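Local coordinates for protein prolyl-ACP dehydrogenase (Oscillatoria sp., PDB 4IRN) that probably uses bound FAD to oxidise a prolyl group carried on an acyl carrier protein, a step in the biosynthesis of the cyanotoxin anatoxin-a, at residues Phe47-Lys50 with Val51-Ala55; Lys79-Phe83 with Gly84-Trp88; Gln347-Leu350 with Leu351-Ser354. All coordinates share one frame; numbering follows the deposited sequence.

Contact 1. Residues Phe47-Lys50 with Val51-Ala55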
ATOM      1  N   PHE A  47     -36.621  10.594  -5.282  1.00 15.53           N
ATOM      2  CA  PHE A  47     -36.793   9.175  -5.623  1.00 14.37           C
ATOM      3  C   PHE A  47     -35.846   8.278  -4.840  1.00 20.59           C
ATOM      4  O   PHE A  47     -36.272   7.233  -4.343  1.00 20.48           O
ATOM      5  CB  PHE A  47     -36.710   8.908  -7.139  1.00 15.25           C
ATOM      6  CG  PHE A  47     -36.951   7.464  -7.527  1.00 15.89           C
ATOM      7  CD1 PHE A  47     -38.167   6.849  -7.266  1.00 18.59           C
ATOM      8  CD2 PHE A  47     -35.960   6.720  -8.154  1.00 17.71           C
ATOM      9  CE1 PHE A  47     -38.382   5.508  -7.602  1.00 19.51           C
ATOM     10  CE2 PHE A  47     -36.182   5.385  -8.509  1.00 20.52           C
ATOM     11  CZ  PHE A  47     -37.393   4.790  -8.234  1.00 18.61           C
ATOM     12  N   ARG A  48     -34.564   8.698  -4.706  1.00 17.43           N
ATOM     13  CA  ARG A  48     -33.545   7.978  -3.935  1.00 16.43           C
ATOM     14  C   ARG A  48     -33.952   7.938  -2.458  1.00 21.56           C
ATOM     15  O   ARG A  48     -33.817   6.894  -1.817  1.00 22.29           O
ATOM     16  CB  ARG A  48     -32.162   8.623  -4.121  1.00 13.14           C
ATOM     17  CG  ARG A  48     -31.017   7.823  -3.514  1.00 15.46           C
ATOM     18  CD  ARG A  48     -29.716   8.593  -3.529  1.00 15.15           C
ATOM     19  NE  ARG A  48     -28.725   8.023  -2.615  1.00 20.92           N
ATOM     20  CZ  ARG A  48     -28.505   8.458  -1.378  1.00 33.68           C
ATOM     21  NH1 ARG A  48     -29.208   9.471  -0.888  1.00 24.83           N
ATOM     22  NH2 ARG A  48     -27.588   7.875  -0.617  1.00 17.78           N
ATOM     23  N   LYS A  49     -34.487   9.059  -1.945  1.00 18.28           N
ATOM     24  CA  LYS A  49     -34.978   9.204  -0.571  1.00 18.00           C
ATOM     25  C   LYS A  49     -36.162   8.256  -0.351  1.00 21.61           C
ATOM     26  O   LYS A  49     -36.265   7.652   0.711  1.00 22.35           O
ATOM     27  CB  LYS A  49     -35.380  10.664  -0.282  1.00 20.90           C
ATOM     28  CG  LYS A  49     -35.430  11.021   1.193  1.00 41.14           C
ATOM     29  CD  LYS A  49     -36.066  12.396   1.410  1.00 53.85           C
ATOM     30  CE  LYS A  49     -36.240  12.731   2.875  1.00 67.01           C
ATOM     31  NZ  LYS A  49     -37.326  11.937   3.520  1.00 75.48           N
ATOM     32  N   LYS A  50     -37.030   8.099  -1.371  1.00 16.19           N
ATOM     33  CA  LYS A  50     -38.184   7.194  -1.351  1.00 15.46           C
ATOM     34  C   LYS A  50     -37.708   5.729  -1.335  1.00 20.09           C
ATOM     35  O   LYS A  50     -38.317   4.904  -0.644  1.00 19.15           O
ATOM     36  CB  LYS A  50     -39.090   7.468  -2.568  1.00 17.04           C
ATOM     37  CG  LYS A  50     -40.427   6.735  -2.561  1.00 16.17           C
ATOM     38  CD  LYS A  50     -41.098   6.808  -3.919  1.00 19.08           C
ATOM     39  CE  LYS A  50     -42.273   5.873  -4.033  1.00 28.81           C
ATOM     40  NZ  LYS A  50     -42.728   5.744  -5.440  1.00 48.59           N
ATOM     41  N   VAL A  51     -36.607   5.422  -2.083  1.00 17.22           N
ATOM     42  CA  VAL A  51     -35.986   4.092  -2.154  1.00 16.51           C
ATOM     43  C   VAL A  51     -35.406   3.720  -0.775  1.00 20.06           C
ATOM     44  O   VAL A  51     -35.664   2.612  -0.302  1.00 20.33           O
ATOM     45  CB  VAL A  51     -34.943   3.971  -3.304  1.00 20.32           C
ATOM     46  CG1 VAL A  51     -34.206   2.632  -3.253  1.00 20.17           C
ATOM     47  CG2 VAL A  51     -35.602   4.147  -4.671  1.00 20.00           C
ATOM     48  N   ILE A  52     -34.660   4.655  -0.124  1.00 15.45           N
ATOM     49  CA  ILE A  52     -34.063   4.458   1.207  1.00 15.47           C
ATOM     50  C   ILE A  52     -35.156   4.160   2.241  1.00 20.15           C
ATOM     51  O   ILE A  52     -35.051   3.161   2.949  1.00 20.78           O
ATOM     52  CB  ILE A  52     -33.134   5.646   1.633  1.00 18.70           C
ATOM     53  CG1 ILE A  52     -31.899   5.750   0.710  1.00 18.72           C
ATOM     54  CG2 ILE A  52     -32.702   5.558   3.124  1.00 18.87           C
ATOM     55  CD1 ILE A  52     -31.191   7.086   0.709  1.00 24.04           C
ATOM     56  N   GLN A  53     -36.221   5.003   2.291  1.00 15.72           N
ATOM     57  CA  GLN A  53     -37.367   4.861   3.202  1.00 14.85           C
ATOM     58  C   GLN A  53     -38.070   3.507   3.036  1.00 18.76           C
ATOM     59  O   GLN A  53     -38.352   2.845   4.034  1.00 17.70           O
ATOM     60  CB  GLN A  53     -38.365   6.020   3.038  1.00 16.29           C
ATOM     61  CG  GLN A  53     -37.866   7.405   3.479  1.00 45.16           C
ATOM     62  CD  GLN A  53     -37.365   7.518   4.905  1.00 72.63           C
ATOM     63  OE1 GLN A  53     -38.003   7.062   5.864  1.00 70.23           O
ATOM     64  NE2 GLN A  53     -36.223   8.175   5.072  1.00 63.77           N
ATOM     65  N   PHE A  54     -38.313   3.081   1.773  1.00 16.20           N
ATOM     66  CA  PHE A  54     -38.928   1.784   1.431  1.00 15.73           C
ATOM     67  C   PHE A  54     -38.080   0.631   1.976  1.00 20.31           C
ATOM     68  O   PHE A  54     -38.606  -0.274   2.630  1.00 18.86           O
ATOM     69  CB  PHE A  54     -39.113   1.664  -0.104  1.00 16.78           C
ATOM     70  CG  PHE A  54     -39.165   0.262  -0.678  1.00 17.39           C
ATOM     71  CD1 PHE A  54     -40.321  -0.505  -0.585  1.00 18.91           C
ATOM     72  CD2 PHE A  54     -38.073  -0.268  -1.362  1.00 19.58           C
ATOM     73  CE1 PHE A  54     -40.368  -1.799  -1.122  1.00 19.42           C
ATOM     74  CE2 PHE A  54     -38.123  -1.559  -1.902  1.00 21.51           C
ATOM     75  CZ  PHE A  54     -39.271  -2.313  -1.782  1.00 18.96           C
ATOM     76  N   ALA A  55     -36.744   0.690   1.711  1.00 18.47           N
ATOM     77  CA  ALA A  55     -35.758  -0.305   2.148  1.00 18.39           C
ATOM     78  C   ALA A  55     -35.614  -0.360   3.668  1.00 23.69           C
ATOM     79  O   ALA A  55     -35.438  -1.446   4.221  1.00 24.31           O
ATOM     80  CB  ALA A  55     -34.410  -0.036   1.492  1.00 18.79           C
TER
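Phe-47 to Lys-50 and Val-51 to Ala-55 are successive turns of helix 42-58, joined by four i to i+4 backbone hydrogen bonds, from Val-51 N to Phe-47 O at 2.9 Å through Phe-54 N to Lys-50 O at 3.0 Å. Along one flank the ring of Phe-47 lies over Val-51: the methyl CG2 of Val-51 sits 4.1 Å from the ring centroid and 13° off its normal, a CH-pi contact over one face, offset toward the CE2-CZ side of the rim. That methyl stands beside the backbone N of its own residue and so faces the preceding turn. With CG anti to its backbone N (chi1 -172°) and the chain extended as far as NE, Arg-48 runs along the next flank until its guanidinium covers Ile-52. Here Ile-52 CD1 rests over one face of the group, 3.5 Å from Arg-48 NH1, leaving the polar atoms to other partners: Arg-48 NH2 bonds to Gln-109 OE1, and Tyr-106 makes a cation-pi contact with the same group. On the outer flank, Gln-53, bent at chi2, lies back against the turn of Lys-49. Phe-54 stacks on Phe-83, while Phe-47 meets Trp-88 with the ring planes steeply inclined. The pattern is that of an amphipathic helix in the N-terminal helical domain of the acyl-CoA dehydrogenase fold, largely apolar toward helix 74-83, with apolar packing and the arginine toward helix 101-114, and lysines on the exposed side.

Contact 2. Residues Lys79-Phe83 with Gly84-Trp88; sequences KCSEF and GVHGW
Cys-80 O accepts two backbone hydrogen bonds, from Gly-84 N and Val-85 N, each 3.0 Å long. The donors reach it from opposite faces of the carbonyl plane, so this oxygen holds both the final helical turn and the first step of the chain beyond it. Val-85 keeps CG2 beside its own backbone N (its CG1 is anti, chi1 -174°), which directs that methyl back to Cys-80 CB at 3.8 Å. The imidazole of His-86 packs against the last helical turn, its ND1 in van der Waals contact with Ser-81 CA at 3.4 Å. The arrangement is a Schellman motif closing helix 74-83, with Gly-84 as the C-prime residue, whose positive phi of 117° turns the chain out of the helix. A water joins the carbonyl of Phe-83 to the chain that follows, donating to Phe-83 O at 2.8 Å and accepting from Trp-88 NE1 at 2.7 Å. It lies in the plane of the indole, at its edge. The indole and the Phe-83 ring also meet edge to edge, with Phe-83 CE1 4.2 Å from Trp-88 CZ2, while one indole face is covered at its centre by Val-85 CA. A second water lies 2.7 Å from Ser-81 O and is held weakly by Gly-87 N. Further out, Trp-88 packs on Ala-107 and Leu-108 of helix 101-114, and the imidazole of His-86 meets the rings of Trp-77 and His-127 at steep angles.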
ATOM      1  N   LYS A  79     -41.399  -7.762  -2.873  1.00 23.39           N
ATOM      2  CA  LYS A  79     -41.663  -6.364  -2.499  1.00 22.84           C
ATOM      3  C   LYS A  79     -40.881  -5.374  -3.357  1.00 26.34           C
ATOM      4  O   LYS A  79     -41.424  -4.333  -3.727  1.00 26.10           O
ATOM      5  CB  LYS A  79     -41.408  -6.118  -1.001  1.00 24.40           C
ATOM      6  CG  LYS A  79     -42.514  -6.638  -0.111  1.00 32.71           C
ATOM      7  CD  LYS A  79     -42.311  -6.210   1.324  1.00 46.09           C
ATOM      8  CE  LYS A  79     -43.369  -6.746   2.252  1.00 64.70           C
ATOM      9  NZ  LYS A  79     -44.626  -5.961   2.141  1.00 79.22           N
ATOM     10  N   CYS A  80     -39.624  -5.715  -3.692  1.00 22.02           N
ATOM     11  CA  CYS A  80     -38.749  -4.917  -4.547  1.00 21.56           C
ATOM     12  C   CYS A  80     -39.284  -4.852  -5.980  1.00 25.36           C
ATOM     13  O   CYS A  80     -39.252  -3.784  -6.590  1.00 25.47           O
ATOM     14  CB  CYS A  80     -37.320  -5.448  -4.507  1.00 21.46           C
ATOM     15  SG  CYS A  80     -36.395  -4.948  -3.034  1.00 25.16           S
ATOM     16  N   SER A  81     -39.805  -5.987  -6.498  1.00 21.53           N
ATOM     17  CA  SER A  81     -40.408  -6.075  -7.837  1.00 21.09           C
ATOM     18  C   SER A  81     -41.704  -5.261  -7.914  1.00 24.69           C
ATOM     19  O   SER A  81     -41.963  -4.647  -8.949  1.00 23.82           O
ATOM     20  CB  SER A  81     -40.664  -7.526  -8.234  1.00 23.77           C
ATOM     21  OG  SER A  81     -41.113  -7.596  -9.579  1.00 28.52           O
ATOM     22  N   GLU A  82     -42.503  -5.251  -6.808  1.00 21.15           N
ATOM     23  CA  GLU A  82     -43.742  -4.476  -6.670  1.00 20.43           C
ATOM     24  C   GLU A  82     -43.395  -2.979  -6.708  1.00 21.86           C
ATOM     25  O   GLU A  82     -44.138  -2.199  -7.307  1.00 22.38           O
ATOM     26  CB  GLU A  82     -44.453  -4.802  -5.346  1.00 22.07           C
ATOM     27  CG  GLU A  82     -45.209  -6.117  -5.322  1.00 36.41           C
ATOM     28  CD  GLU A  82     -45.483  -6.679  -3.934  1.00 70.53           C
ATOM     29  OE1 GLU A  82     -45.772  -5.887  -3.004  1.00 67.50           O
ATOM     30  OE2 GLU A  82     -45.424  -7.922  -3.781  1.00 68.49           O
ATOM     31  N   PHE A  83     -42.254  -2.590  -6.084  1.00 15.83           N
ATOM     32  CA  PHE A  83     -41.762  -1.210  -6.040  1.00 14.99           C
ATOM     33  C   PHE A  83     -41.291  -0.773  -7.423  1.00 19.08           C
ATOM     34  O   PHE A  83     -41.471   0.392  -7.790  1.00 18.29           O
ATOM     35  CB  PHE A  83     -40.659  -1.041  -4.982  1.00 16.29           C
ATOM     36  CG  PHE A  83     -40.310   0.399  -4.662  1.00 17.77           C
ATOM     37  CD1 PHE A  83     -39.256   1.036  -5.306  1.00 20.70           C
ATOM     38  CD2 PHE A  83     -41.023   1.113  -3.700  1.00 19.87           C
ATOM     39  CE1 PHE A  83     -38.934   2.368  -5.011  1.00 21.61           C
ATOM     40  CE2 PHE A  83     -40.699   2.443  -3.405  1.00 22.78           C
ATOM     41  CZ  PHE A  83     -39.656   3.061  -4.063  1.00 20.98           C
ATOM     42  N   GLY A  84     -40.731  -1.724  -8.179  1.00 15.69           N
ATOM     43  CA  GLY A  84     -40.276  -1.523  -9.548  1.00 15.45           C
ATOM     44  C   GLY A  84     -38.796  -1.695  -9.802  1.00 19.80           C
ATOM     45  O   GLY A  84     -38.363  -1.455 -10.928  1.00 21.41           O
ATOM     46  N   VAL A  85     -38.017  -2.128  -8.787  1.00 14.83           N
ATOM     47  CA  VAL A  85     -36.550  -2.299  -8.863  1.00 14.33           C
ATOM     48  C   VAL A  85     -36.100  -2.992 -10.153  1.00 19.32           C
ATOM     49  O   VAL A  85     -35.342  -2.411 -10.936  1.00 19.83           O
ATOM     50  CB  VAL A  85     -35.919  -2.959  -7.598  1.00 17.32           C
ATOM     51  CG1 VAL A  85     -34.399  -2.957  -7.688  1.00 16.98           C
ATOM     52  CG2 VAL A  85     -36.368  -2.263  -6.317  1.00 16.84           C
ATOM     53  N   HIS A  86     -36.606  -4.208 -10.390  1.00 15.81           N
ATOM     54  CA  HIS A  86     -36.278  -5.037 -11.554  1.00 15.63           C
ATOM     55  C   HIS A  86     -36.558  -4.347 -12.890  1.00 20.68           C
ATOM     56  O   HIS A  86     -35.771  -4.503 -13.823  1.00 20.79           O
ATOM     57  CB  HIS A  86     -37.020  -6.375 -11.477  1.00 16.03           C
ATOM     58  CG  HIS A  86     -36.794  -7.117 -10.195  1.00 19.26           C
ATOM     59  ND1 HIS A  86     -37.237  -6.620  -8.981  1.00 20.95           N
ATOM     60  CD2 HIS A  86     -36.193  -8.306  -9.981  1.00 20.79           C
ATOM     61  CE1 HIS A  86     -36.890  -7.516  -8.073  1.00 20.15           C
ATOM     62  NE2 HIS A  86     -36.251  -8.542  -8.624  1.00 20.43           N
ATOM     63  N   GLY A  87     -37.643  -3.570 -12.946  1.00 16.59           N
ATOM     64  CA  GLY A  87     -38.063  -2.843 -14.135  1.00 15.89           C
ATOM     65  C   GLY A  87     -37.384  -1.508 -14.373  1.00 20.69           C
ATOM     66  O   GLY A  87     -37.620  -0.898 -15.421  1.00 20.62           O
ATOM     67  N   TRP A  88     -36.542  -1.029 -13.412  1.00 16.97           N
ATOM     68  CA  TRP A  88     -35.842   0.265 -13.499  1.00 17.10           C
ATOM     69  C   TRP A  88     -35.165   0.567 -14.849  1.00 21.06           C
ATOM     70  O   TRP A  88     -35.472   1.613 -15.414  1.00 21.06           O
ATOM     71  CB  TRP A  88     -34.892   0.517 -12.305  1.00 16.06           C
ATOM     72  CG  TRP A  88     -35.548   0.858 -10.998  1.00 16.91           C
ATOM     73  CD1 TRP A  88     -36.846   1.223 -10.798  1.00 19.96           C
ATOM     74  CD2 TRP A  88     -34.908   0.939  -9.719  1.00 16.71           C
ATOM     75  NE1 TRP A  88     -37.064   1.488  -9.469  1.00 19.56           N
ATOM     76  CE2 TRP A  88     -35.889   1.326  -8.782  1.00 20.90           C
ATOM     77  CE3 TRP A  88     -33.595   0.708  -9.267  1.00 18.11           C
ATOM     78  CZ2 TRP A  88     -35.602   1.486  -7.418  1.00 20.29           C
ATOM     79  CZ3 TRP A  88     -33.313   0.868  -7.917  1.00 19.60           C
ATOM     80  CH2 TRP A  88     -34.310   1.248  -7.009  1.00 20.29           C
TER
HETATM   81  O   HOH W   1     -40.452  -4.496 -11.136  1.00 14.07           O
HETATM   82  O   HOH W   2     -39.633   2.192  -8.943  1.00  6.93           O

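Contact 3. Residues Gln347-Leu350 with Leu351-Ser354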
ATOM      1  N   GLN A 347     -22.953   4.505 -25.449  1.00 28.24           N
ATOM      2  CA  GLN A 347     -21.533   4.290 -25.761  1.00 27.53           C
ATOM      3  C   GLN A 347     -21.030   2.955 -25.231  1.00 31.10           C
ATOM      4  O   GLN A 347     -21.567   2.436 -24.241  1.00 30.67           O
ATOM      5  CB  GLN A 347     -20.671   5.434 -25.206  1.00 28.55           C
ATOM      6  CG  GLN A 347     -20.872   6.768 -25.915  1.00 44.69           C
ATOM      7  CD  GLN A 347     -19.951   7.816 -25.357  1.00 71.13           C
ATOM      8  OE1 GLN A 347     -20.139   8.309 -24.240  1.00 65.51           O
ATOM      9  NE2 GLN A 347     -18.936   8.183 -26.130  1.00 69.79           N
ATOM     10  N   MET A 348     -19.978   2.398 -25.902  1.00 27.49           N
ATOM     11  CA  MET A 348     -19.344   1.150 -25.493  1.00 27.08           C
ATOM     12  C   MET A 348     -18.419   1.489 -24.313  1.00 29.42           C
ATOM     13  O   MET A 348     -17.438   2.234 -24.483  1.00 28.52           O
ATOM     14  CB  MET A 348     -18.544   0.551 -26.661  1.00 29.74           C
ATOM     15  CG  MET A 348     -18.176  -0.925 -26.475  1.00 33.64           C
ATOM     16  SD  MET A 348     -16.829  -1.315 -25.313  1.00 37.80           S
ATOM     17  CE  MET A 348     -15.434  -0.717 -26.215  1.00 34.51           C
ATOM     18  N   ALA A 349     -18.777   0.965 -23.100  1.00 25.23           N
ATOM     19  CA  ALA A 349     -18.024   1.285 -21.897  1.00 24.57           C
ATOM     20  C   ALA A 349     -17.441   0.074 -21.142  1.00 26.65           C
ATOM     21  O   ALA A 349     -17.495   0.050 -19.908  1.00 26.86           O
ATOM     22  CB  ALA A 349     -18.875   2.150 -20.971  1.00 25.15           C
ATOM     23  N   LEU A 350     -16.829  -0.895 -21.861  1.00 20.95           N
ATOM     24  CA  LEU A 350     -16.221  -2.072 -21.224  1.00 19.87           C
ATOM     25  C   LEU A 350     -14.981  -1.709 -20.399  1.00 21.97           C
ATOM     26  O   LEU A 350     -14.783  -2.273 -19.327  1.00 21.59           O
ATOM     27  CB  LEU A 350     -15.919  -3.180 -22.243  1.00 19.94           C
ATOM     28  CG  LEU A 350     -15.510  -4.558 -21.688  1.00 23.95           C
ATOM     29  CD1 LEU A 350     -16.709  -5.343 -21.182  1.00 23.46           C
ATOM     30  CD2 LEU A 350     -14.821  -5.359 -22.744  1.00 25.99           C
ATOM     31  N   LEU A 351     -14.169  -0.756 -20.880  1.00 17.56           N
ATOM     32  CA  LEU A 351     -12.990  -0.273 -20.155  1.00 16.72           C
ATOM     33  C   LEU A 351     -13.420   0.428 -18.863  1.00 19.05           C
ATOM     34  O   LEU A 351     -12.848   0.159 -17.816  1.00 18.70           O
ATOM     35  CB  LEU A 351     -12.167   0.690 -21.044  1.00 16.63           C
ATOM     36  CG  LEU A 351     -11.054   1.529 -20.376  1.00 19.76           C
ATOM     37  CD1 LEU A 351      -9.915   0.656 -19.855  1.00 18.86           C
ATOM     38  CD2 LEU A 351     -10.534   2.578 -21.327  1.00 19.98           C
ATOM     39  N   GLU A 352     -14.433   1.306 -18.944  1.00 15.04           N
ATOM     40  CA  GLU A 352     -14.940   2.068 -17.808  1.00 14.35           C
ATOM     41  C   GLU A 352     -15.639   1.190 -16.779  1.00 18.92           C
ATOM     42  O   GLU A 352     -15.523   1.458 -15.585  1.00 19.51           O
ATOM     43  CB  GLU A 352     -15.824   3.229 -18.273  1.00 15.40           C
ATOM     44  CG  GLU A 352     -15.041   4.356 -18.936  1.00 22.47           C
ATOM     45  CD  GLU A 352     -14.564   4.148 -20.368  1.00 42.69           C
ATOM     46  OE1 GLU A 352     -15.030   3.193 -21.034  1.00 26.98           O
ATOM     47  OE2 GLU A 352     -13.730   4.958 -20.830  1.00 41.06           O
ATOM     48  N   ALA A 353     -16.339   0.134 -17.232  1.00 15.20           N
ATOM     49  CA  ALA A 353     -17.034  -0.822 -16.366  1.00 14.64           C
ATOM     50  C   ALA A 353     -16.020  -1.681 -15.617  1.00 19.71           C
ATOM     51  O   ALA A 353     -16.240  -1.996 -14.445  1.00 19.70           O
ATOM     52  CB  ALA A 353     -17.955  -1.704 -17.190  1.00 14.81           C
ATOM     53  N   SER A 354     -14.904  -2.040 -16.290  1.00 16.62           N
ATOM     54  CA  SER A 354     -13.825  -2.846 -15.721  1.00 16.82           C
ATOM     55  C   SER A 354     -13.072  -2.065 -14.660  1.00 20.78           C
ATOM     56  O   SER A 354     -12.755  -2.624 -13.614  1.00 20.00           O
ATOM     57  CB  SER A 354     -12.879  -3.325 -16.812  1.00 21.11           C
ATOM     58  OG  SER A 354     -13.567  -4.134 -17.754  1.00 31.79           O
TER
HETATM   59  O   HOH W   3     -14.848   0.945 -23.261  1.00 31.28           O
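Ser-354 OG donates to Leu-350 O over 2.7 Å, while the backbone N of the same serine reaches that oxygen at 3.0 Å. One donor lies above the carbonyl plane and the other below it, so a single serine grips the first-turn carbonyl twice. The hydroxyl can do this because chi1 of -61° sets OG beside its own backbone N and swings it back along the helix. One residue earlier, Ala-353 N bonds to Ala-349 O at 2.9 Å. This is the N-terminal start of helix 350-375 in the C-terminal helical domain of the acyl-CoA dehydrogenase fold, with Ala-349 at the N-cap position; its methyl side chain has no polar atom with which to cap the first turn. A water appears to stand in for part of such a cap, accepting from Leu-351 N at 3.0 Å. It also donates to Met-348 O and to Glu-352 OE1, linking the incoming loop to the helix. Glu-352, bent at chi2 (77°), folds its carboxylate back beside the N-cap residue, with OE1 3.7 Å from Ala-349 CA. The negative charge so placed near the helix start probably interacts favourably with the helix dipole. Met-348 SD accepts a weak bond from Leu-350 N. In the next shell Arg-280 NH1 bonds to Ser-354 OG, Glu-277 OE2 takes the N-H of Ala-349, and Leu-350 and Leu-351 both touch Phe-413 of helix 403-414.

Contacts 1 and 2 belong to the N-terminal helical domain and meet directly, although contact 1 is largely surface and contact 2 buried. Their shared interface is mainly aromatic and aliphatic, with Val-51 CG2 3.8 Å from Phe-83 CE1. Contact 3, partly buried in the C-terminal domain, stands apart, its nearest atoms about 20 Å from contact 1 and about 16 Å from contact 2. The three sample three helices at different points: mid-helix with regular backbone bonding, a glycine-ended C-terminus, and an N-terminus. Waters bridge the chain at the end of helix 74-83 and the start of helix 350-375, whereas Glu-277 and Arg-280 bond to the chain only in contact 3.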